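Local coordinates for ubiquitin-conjugating ligase MGC351130 (Homo sapiens, PDB 1YRV), which catalyses the covalent attachment of ubiquitin to other proteins, as an E2 conjugating enzyme represented here by its catalytic core domain, at residues R30-C33 and D34-N38; P47-D51 and M52-E56. All blocks are in the same frame, centred on the assembly; numbering follows the deposited sequence.

From the N terminus the chain first runs through helix 23-38, whose C-terminal half makes up contact 1: R30-C33 and D34-N38 are successive turns of one helix, and no loop is closed there beyond the helical turns themselves. The chain then enters strand 43-47, and contact 2 closes the reversal that leads from P47 through S49-D51 into strand 54-60. The two contacts lie in series, neither nested nor crossed, with centres about 15 Å apart. They meet through F32, whose ring packs on P47, W55 and M52, CD2 of F32 lying 3.6 Å from CH2 of W55. Helix and first hairpin of the E2 fold are thereby joined.

Contact 1: residues R30-C33 and D34-N38; sequences RDFC and DLKEN
K36 sets its CD methylene over one face of the F32 ring, one helical turn back, in a CH-pi contact 4.0 Å from the ring centroid, while NZ of K36 stands 4.5 Å from the F32 centroid in an off-centre cation-pi contact. The F32 ring swings away from its own backbone N (chi1 -165°), and K36, with CG beside its backbone N, folds back across it. Lysine suits this exposed position, since a methylene can lie on the ring while the ammonium remains at the surface. In the main chain, K36 N donates to F32 O at 2.9 Å, the N-H...O angle 167°, and L35 N and E37 N bond likewise to D31 O and C33 O. Nearby, R30 grips OD1 of D31 side-on through NE and NH1 (2.7 Å from NH1), both from the same face of the carboxylate. OD2 of D31 is held by Y82 OH and L124 N, so this buried carboxylate has partners on both oxygens. The F32 ring also meets W55 edge-to-face. Were an alanine here, the K36 chain would probably lose the ring surface it lies on and a gap would be likely to open beside W55. This is an i to i+4 aromatic-lysine pair on an amphipathic helix, the N-terminal helix packed beside the antiparallel sheet in the ubiquitin-conjugating fold.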
loop_
_atom_site.group_PDB
_atom_site.type_symbol
_atom_site.label_atom_id
_atom_site.label_comp_id
_atom_site.label_asym_id
_atom_site.label_seq_id
_atom_site.Cartn_x
_atom_site.Cartn_y
_atom_site.Cartn_z
ATOM N N ARG A 30 7.087 15.257 8.884
ATOM C CA ARG A 30 6.124 16.209 8.364
ATOM C C ARG A 30 4.928 15.425 7.810
ATOM O O ARG A 30 3.801 15.663 8.211
ATOM C CB ARG A 30 6.742 17.057 7.262
ATOM C CG ARG A 30 5.724 17.916 6.531
ATOM C CD ARG A 30 6.136 18.138 5.051
ATOM N NE ARG A 30 6.279 16.876 4.340
ATOM C CZ ARG A 30 6.954 16.715 3.200
ATOM N NH1 ARG A 30 7.051 15.508 2.587
ATOM N NH2 ARG A 30 7.526 17.764 2.649
ATOM N N ASP A 31 5.170 14.483 6.904
ATOM C CA ASP A 31 4.087 13.691 6.348
ATOM C C ASP A 31 3.138 13.100 7.378
ATOM O O ASP A 31 1.938 13.088 7.159
ATOM C CB ASP A 31 4.631 12.539 5.521
ATOM C CG ASP A 31 5.210 12.985 4.195
ATOM O OD1 ASP A 31 5.105 14.187 3.867
ATOM O OD2 ASP A 31 5.772 12.113 3.485
ATOM N N PHE A 32 3.670 12.563 8.469
ATOM C CA PHE A 32 2.830 11.972 9.510
ATOM C C PHE A 32 1.927 13.004 10.170
ATOM O O PHE A 32 0.766 12.734 10.449
ATOM C CB PHE A 32 3.693 11.317 10.569
ATOM C CG PHE A 32 2.947 10.381 11.471
ATOM C CD1 PHE A 32 3.384 10.168 12.774
ATOM C CD2 PHE A 32 1.822 9.689 11.026
ATOM C CE1 PHE A 32 2.704 9.269 13.627
ATOM C CE2 PHE A 32 1.138 8.789 11.876
ATOM C CZ PHE A 32 1.580 8.583 13.169
ATOM N N CYS A 33 2.450 14.193 10.434
ATOM C CA CYS A 33 1.615 15.243 11.026
ATOM C C CYS A 33 0.465 15.571 10.067
ATOM O O CYS A 33 -0.652 15.817 10.497
ATOM C CB CYS A 33 2.412 16.523 11.251
ATOM S SG CYS A 33 3.655 16.395 12.507
ATOM N N ASP A 34 0.764 15.576 8.771
ATOM C CA ASP A 34 -0.227 15.867 7.755
ATOM C C ASP A 34 -1.307 14.798 7.689
ATOM O O ASP A 34 -2.475 15.099 7.522
ATOM C CB ASP A 34 0.438 15.965 6.388
ATOM C CG ASP A 34 1.202 17.244 6.196
ATOM O OD1 ASP A 34 1.905 17.343 5.155
ATOM O OD2 ASP A 34 1.104 18.151 7.061
ATOM N N LEU A 35 -0.874 13.556 7.803
ATOM C CA LEU A 35 -1.739 12.413 7.747
ATOM C C LEU A 35 -2.672 12.500 8.927
ATOM O O LEU A 35 -3.876 12.327 8.787
ATOM C CB LEU A 35 -0.915 11.152 7.838
ATOM C CG LEU A 35 -1.446 9.952 7.085
ATOM C CD1 LEU A 35 -1.662 8.820 8.044
ATOM C CD2 LEU A 35 -2.686 10.328 6.318
ATOM N N LYS A 36 -2.123 12.787 10.093
ATOM C CA LYS A 36 -2.961 12.913 11.255
ATOM C C LYS A 36 -3.960 14.046 11.090
ATOM O O LYS A 36 -5.137 13.854 11.352
ATOM C CB LYS A 36 -2.096 13.072 12.490
ATOM C CG LYS A 36 -1.286 11.803 12.698
ATOM C CD LYS A 36 -0.614 11.723 14.040
ATOM C CE LYS A 36 0.309 12.863 14.224
ATOM N NZ LYS A 36 1.185 12.595 15.386
ATOM N N GLU A 37 -3.511 15.209 10.630
ATOM C CA GLU A 37 -4.435 16.313 10.412
ATOM C C GLU A 37 -5.511 15.919 9.391
ATOM O O GLU A 37 -6.682 16.240 9.562
ATOM C CB GLU A 37 -3.682 17.535 9.896
ATOM C CG GLU A 37 -2.659 18.097 10.880
ATOM C CD GLU A 37 -3.290 18.942 11.992
ATOM O OE1 GLU A 37 -2.537 19.467 12.861
ATOM O OE2 GLU A 37 -4.539 19.083 11.990
ATOM N N ASN A 38 -5.119 15.221 8.328
ATOM C CA ASN A 38 -6.071 14.817 7.289
ATOM C C ASN A 38 -7.179 13.896 7.762
ATOM O O ASN A 38 -8.249 13.848 7.160
ATOM C CB ASN A 38 -5.342 14.145 6.132
ATOM C CG ASN A 38 -4.432 15.097 5.398
ATOM O OD1 ASN A 38 -4.626 16.311 5.458
ATOM N ND2 ASN A 38 -3.431 14.555 4.686
#

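Contact 2: residues P47-D51 and M52-E56; sequences PVSED and MMEWE
The W55 indole is carried against P47 by a first torsion that puts CG anti to the carbonyl carbon (chi1 -61°), which sets one face of the six-membered ring against the proline. CG of P47 sits over that face, 3.6 Å from the ring centroid, in a CH-pi contact; a rigid proline is well suited to lie against an indole. Two residues past P47, S49 places OG between its own backbone N and carbonyl carbon (chi1 72°), from where it takes a weak hydrogen bond from E54 N at 3.3 Å. Main-chain bonds add to this: V48 N donates to E54 O at 2.7 Å, almost straight at 179°, and M52 N reaches S49 O at 3.0 Å from above the carbonyl plane. W55 NE1 likewise meets M52 O, 2.8 Å away, from above its carbonyl plane, a bent bond that is likely to limit the ring's rotation. CE at the end of the flexible M52 chain makes an apolar contact with CG of P47, 4.1 Å away. P47 and W55 form an antiparallel non-hydrogen-bonded pair, so this hairpin joins edge strand 43-47 to strand 54-60. Helix 23-38 covers its apolar side, Y25 meeting M52 and A24 and L28 meeting M53, while W55 is backbone hydrogen-bonded to I76 of strand 71-77.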
loop_
_atom_site.group_PDB
_atom_site.type_symbol
_atom_site.label_atom_id
_atom_site.label_comp_id
_atom_site.label_asym_id
_atom_site.label_seq_id
_atom_site.Cartn_x
_atom_site.Cartn_y
_atom_site.Cartn_z
ATOM N N PRO A 47 3.782 4.430 12.789
ATOM C CA PRO A 47 5.217 4.147 12.707
ATOM C C PRO A 47 5.449 3.023 13.712
ATOM O O PRO A 47 4.991 3.092 14.853
ATOM C CB PRO A 47 5.867 5.433 13.198
ATOM C CG PRO A 47 4.847 6.438 13.062
ATOM C CD PRO A 47 3.564 5.744 13.401
ATOM N N VAL A 48 6.168 1.999 13.302
ATOM C CA VAL A 48 6.411 0.900 14.199
ATOM C C VAL A 48 7.905 0.845 14.540
ATOM O O VAL A 48 8.434 -0.197 14.916
ATOM C CB VAL A 48 5.888 -0.406 13.554
ATOM C CG1 VAL A 48 6.817 -0.870 12.445
ATOM C CG2 VAL A 48 5.676 -1.452 14.608
ATOM N N SER A 49 8.580 1.991 14.408
ATOM C CA SER A 49 10.003 2.110 14.737
ATOM C C SER A 49 10.393 3.570 14.961
ATOM O O SER A 49 9.776 4.482 14.412
ATOM C CB SER A 49 10.896 1.496 13.639
ATOM O OG SER A 49 10.910 2.290 12.465
ATOM N N GLU A 50 11.427 3.777 15.769
ATOM C CA GLU A 50 11.918 5.114 16.087
ATOM C C GLU A 50 12.411 5.815 14.828
ATOM O O GLU A 50 12.394 7.039 14.710
ATOM C CB GLU A 50 13.033 5.001 17.118
ATOM C CG GLU A 50 12.717 5.781 18.380
ATOM C CD GLU A 50 11.237 5.734 18.751
ATOM O OE1 GLU A 50 10.842 4.904 19.614
ATOM O OE2 GLU A 50 10.472 6.533 18.156
ATOM N N ASP A 51 12.854 4.990 13.894
ATOM C CA ASP A 51 13.339 5.416 12.588
ATOM C C ASP A 51 12.295 6.201 11.801
ATOM O O ASP A 51 12.611 7.130 11.041
ATOM C CB ASP A 51 13.653 4.181 11.754
ATOM C CG ASP A 51 15.101 4.018 11.531
ATOM O OD1 ASP A 51 15.504 3.138 10.725
ATOM O OD2 ASP A 51 15.849 4.786 12.184
ATOM N N MET A 52 11.061 5.752 11.970
ATOM C CA MET A 52 9.913 6.256 11.272
ATOM C C MET A 52 9.982 5.711 9.867
ATOM O O MET A 52 9.302 6.186 8.957
ATOM C CB MET A 52 9.863 7.771 11.267
ATOM C CG MET A 52 9.258 8.311 12.533
ATOM S SD MET A 52 8.658 9.970 12.244
ATOM C CE MET A 52 7.018 9.637 11.813
ATOM N N MET A 53 10.795 4.675 9.723
ATOM C CA MET A 53 11.009 4.008 8.454
ATOM C C MET A 53 10.089 2.813 8.255
ATOM O O MET A 53 9.797 2.431 7.120
ATOM C CB MET A 53 12.444 3.498 8.372
ATOM C CG MET A 53 13.515 4.578 8.337
ATOM S SD MET A 53 13.731 5.501 6.779
ATOM C CE MET A 53 13.115 7.082 7.237
ATOM N N GLU A 54 9.656 2.221 9.362
ATOM C CA GLU A 54 8.827 1.042 9.308
ATOM C C GLU A 54 7.422 1.388 9.731
ATOM O O GLU A 54 7.217 1.950 10.808
ATOM C CB GLU A 54 9.404 -0.052 10.219
ATOM C CG GLU A 54 10.822 -0.525 9.873
ATOM C CD GLU A 54 10.954 -0.931 8.407
ATOM O OE1 GLU A 54 9.982 -1.509 7.848
ATOM O OE2 GLU A 54 12.030 -0.695 7.798
ATOM N N TRP A 55 6.451 1.059 8.872
ATOM C CA TRP A 55 5.034 1.355 9.158
ATOM C C TRP A 55 4.091 0.183 9.064
ATOM O O TRP A 55 4.292 -0.743 8.283
ATOM C CB TRP A 55 4.483 2.393 8.186
ATOM C CG TRP A 55 5.185 3.651 8.262
ATOM C CD1 TRP A 55 6.451 3.898 7.849
ATOM C CD2 TRP A 55 4.715 4.845 8.903
ATOM N NE1 TRP A 55 6.808 5.178 8.203
ATOM C CE2 TRP A 55 5.764 5.775 8.844
ATOM C CE3 TRP A 55 3.505 5.212 9.511
ATOM C CZ2 TRP A 55 5.650 7.050 9.394
ATOM C CZ3 TRP A 55 3.385 6.483 10.055
ATOM C CH2 TRP A 55 4.462 7.395 9.987
ATOM N N GLU A 56 3.024 0.263 9.843
ATOM C CA GLU A 56 1.990 -0.742 9.804
ATOM C C GLU A 56 0.724 -0.039 9.356
ATOM O O GLU A 56 0.248 0.913 9.994
ATOM C CB GLU A 56 1.811 -1.381 11.164
ATOM C CG GLU A 56 2.826 -2.463 11.431
ATOM C CD GLU A 56 2.596 -3.141 12.774
ATOM O OE1 GLU A 56 3.406 -4.016 13.157
ATOM O OE2 GLU A 56 1.602 -2.791 13.447
#